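Long-range contact in origin of replication complex subunit 1B (Arabidopsis thaliana, PDB 5HH7), which is a subunit of the origin recognition complex that binds replication origins and reads the histone H3 tail through its BAH-PHD cassette: residues Y148-R153 and I183-I188. Numbering follows the deposited sequence. Where two conformers were deposited one is given.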
loop_
_atom_site.group_PDB
_atom_site.type_symbol
_atom_site.label_atom_id
_atom_site.label_comp_id
_atom_site.label_asym_id
_atom_site.label_seq_id
_atom_site.Cartn_x
_atom_site.Cartn_y
_atom_site.Cartn_z
ATOM N N TYR A 148 -5.849 8.155 22.347
ATOM C CA TYR A 148 -4.932 8.643 21.321
ATOM C C TYR A 148 -5.573 8.692 19.933
ATOM O O TYR A 148 -6.322 7.794 19.544
ATOM C CB TYR A 148 -3.653 7.803 21.290
ATOM C CG TYR A 148 -2.670 8.162 22.382
ATOM C CD1 TYR A 148 -2.827 7.674 23.673
ATOM C CD2 TYR A 148 -1.590 8.996 22.124
ATOM C CE1 TYR A 148 -1.932 8.002 24.678
ATOM C CE2 TYR A 148 -0.688 9.330 23.122
ATOM C CZ TYR A 148 -0.865 8.832 24.396
ATOM O OH TYR A 148 0.028 9.162 25.392
ATOM N N TRP A 149 -5.258 9.752 19.196
ATOM C CA TRP A 149 -5.832 10.004 17.881
ATOM C C TRP A 149 -4.739 10.411 16.906
ATOM O O TRP A 149 -3.644 10.796 17.312
ATOM C CB TRP A 149 -6.824 11.165 17.950
ATOM C CG TRP A 149 -8.108 10.904 18.669
ATOM C CD1 TRP A 149 -8.290 10.793 20.020
ATOM C CD2 TRP A 149 -9.405 10.770 18.077
ATOM N NE1 TRP A 149 -9.619 10.576 20.300
ATOM C CE2 TRP A 149 -10.323 10.557 19.124
ATOM C CE3 TRP A 149 -9.876 10.794 16.758
ATOM C CZ2 TRP A 149 -11.686 10.373 18.896
ATOM C CZ3 TRP A 149 -11.228 10.610 16.532
ATOM C CH2 TRP A 149 -12.118 10.403 17.597
ATOM N N ILE A 150 -5.050 10.338 15.616
ATOM C CA ILE A 150 -4.220 10.970 14.599
ATOM C C ILE A 150 -5.082 11.857 13.717
ATOM O O ILE A 150 -6.299 11.676 13.640
ATOM C CB ILE A 150 -3.531 9.939 13.664
ATOM C CG1 ILE A 150 -4.580 9.113 12.910
ATOM C CG2 ILE A 150 -2.567 9.048 14.436
ATOM C CD1 ILE A 150 -4.026 8.317 11.738
ATOM N N ARG A 151 -4.462 12.839 13.074
ATOM C CA ARG A 151 -5.100 13.518 11.958
ATOM C C ARG A 151 -4.613 12.823 10.697
ATOM O O ARG A 151 -3.430 12.897 10.362
ATOM C CB ARG A 151 -4.740 15.004 11.923
ATOM C CG ARG A 151 -5.468 15.777 10.828
ATOM C CD ARG A 151 -5.258 17.277 10.947
ATOM N NE ARG A 151 -6.134 18.020 10.040
ATOM C CZ ARG A 151 -5.705 18.837 9.085
ATOM N NH1 ARG A 151 -4.406 19.031 8.909
ATOM N NH2 ARG A 151 -6.576 19.470 8.311
ATOM N N ALA A 152 -5.516 12.129 10.017
ATOM C CA ALA A 152 -5.157 11.366 8.833
ATOM C C ALA A 152 -5.301 12.204 7.572
ATOM O O ALA A 152 -6.295 12.901 7.402
ATOM C CB ALA A 152 -6.023 10.120 8.732
ATOM N N ARG A 153 -4.300 12.136 6.699
ATOM C CA ARG A 153 -4.409 12.712 5.365
ATOM C C ARG A 153 -4.560 11.554 4.392
ATOM O O ARG A 153 -3.620 10.784 4.181
ATOM C CB ARG A 153 -3.176 13.547 5.015
ATOM C CG ARG A 153 -3.311 14.307 3.697
ATOM C CD ARG A 153 -2.065 15.121 3.363
ATOM N NE ARG A 153 -2.196 15.791 2.069
ATOM C CZ ARG A 153 -1.248 16.540 1.513
ATOM N NH1 ARG A 153 -0.089 16.722 2.137
ATOM N NH2 ARG A 153 -1.458 17.110 0.332
ATOM N N ILE A 183 -9.008 10.486 13.386
ATOM C CA ILE A 183 -9.171 9.042 13.451
ATOM C C ILE A 183 -8.497 8.512 14.711
ATOM O O ILE A 183 -7.363 8.879 15.011
ATOM C CB ILE A 183 -8.521 8.367 12.223
ATOM C CG1 ILE A 183 -9.241 8.774 10.933
ATOM C CG2 ILE A 183 -8.515 6.855 12.374
ATOM C CD1 ILE A 183 -10.583 8.096 10.735
ATOM N N GLU A 184 -9.193 7.660 15.455
ATOM C CA GLU A 184 -8.602 7.042 16.636
ATOM C C GLU A 184 -7.454 6.130 16.216
ATOM O O GLU A 184 -7.556 5.423 15.212
ATOM C CB GLU A 184 -9.654 6.246 17.407
ATOM C CG GLU A 184 -10.730 7.103 18.048
ATOM C CD GLU A 184 -12.035 6.353 18.240
ATOM O OE1 GLU A 184 -12.594 6.405 19.356
ATOM O OE2 GLU A 184 -12.506 5.722 17.270
ATOM N N MET A 185 -6.364 6.146 16.978
ATOM C CA MET A 185 -5.203 5.315 16.663
ATOM C C MET A 185 -5.550 3.830 16.697
ATOM O O MET A 185 -4.877 3.010 16.074
ATOM C CB MET A 185 -4.037 5.609 17.612
ATOM C CG MET A 185 -3.369 6.956 17.379
ATOM S SD MET A 185 -1.746 7.066 18.162
ATOM C CE MET A 185 -0.781 6.007 17.089
ATOM N N GLU A 186 -6.610 3.497 17.426
ATOM C CA GLU A 186 -7.126 2.135 17.476
ATOM C C GLU A 186 -7.560 1.649 16.090
ATOM O O GLU A 186 -7.599 0.447 15.827
ATOM C CB GLU A 186 -8.304 2.066 18.451
ATOM C CG GLU A 186 -8.857 0.672 18.682
ATOM C CD GLU A 186 -10.148 0.685 19.476
ATOM O OE1 GLU A 186 -10.386 1.666 20.213
ATOM O OE2 GLU A 186 -10.932 -0.280 19.353
ATOM N N CYS A 187 -7.876 2.591 15.205
ATOM C CA CYS A 187 -8.331 2.254 13.857
ATOM C C CYS A 187 -7.188 1.974 12.884
ATOM O O CYS A 187 -7.423 1.529 11.760
ATOM C CB CYS A 187 -9.225 3.364 13.301
ATOM S SG CYS A 187 -10.736 3.616 14.248
ATOM N N ILE A 188 -5.959 2.247 13.308
ATOM C CA ILE A 188 -4.791 1.952 12.485
ATOM C C ILE A 188 -4.538 0.451 12.468
ATOM O O ILE A 188 -4.509 -0.185 13.518
ATOM C CB ILE A 188 -3.529 2.652 13.020
ATOM C CG1 ILE A 188 -3.675 4.173 12.931
ATOM C CG2 ILE A 188 -2.291 2.180 12.256
ATOM C CD1 ILE A 188 -2.560 4.929 13.636
HETATM O O HOH W 1 -7.362 5.126 19.903
#
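Ile150 and Ile183 form an antiparallel hydrogen-bonded pair in the mixed beta sheet of the BAH domain, where strand 148-156 runs beside the end of strand 175-184. Ile150 N donates to Ile183 O at 2.8 Å, and Ile183 N returns a bond to Ile150 O at 3.0 Å. Both are nearly straight. Trp149 and Glu184 make the next, non-hydrogen-bonded pair. After Glu184 the chain turns into a short 3-10 segment, 185-187, which leads to strand 188-195. Met185 N still bonds Tyr148 O at 3.0 Å, with the donor tilted 35° from the carbonyl plane. A water also donates to Tyr148 O and accepts from Glu186 N.

Trp149 and Glu184 lie side by side. Glu184 CG sits over one face of the indole, 3.5 Å from the centroid of the Trp149 six-membered ring, in a CH-pi contact. The carboxylate goes on to a salt bridge with Arg37. The Trp149 ring also meets that of Trp140, nearly parallel to it.

On the buried side, Ile150 reaches three residues. Its CG1 stands between the backbone N and the carbonyl carbon (chi1 61°) and packs on Ile183 CB. Ile150 CG2 touches Met185 CG at 3.7 Å, and Ile150 CD1 meets Ile188 CD1. Met185 SD lies 3.7 Å from Tyr148 CB and approaches the tyrosine ring obliquely. Phe26 adjoins both Met185 and Ile188.

Backbone bonds thus fix the strand register up to the turn, while apolar side chains pack the turn against Ile150 and strand 24-27 and the indole packs against the aliphatic part of a charged residue.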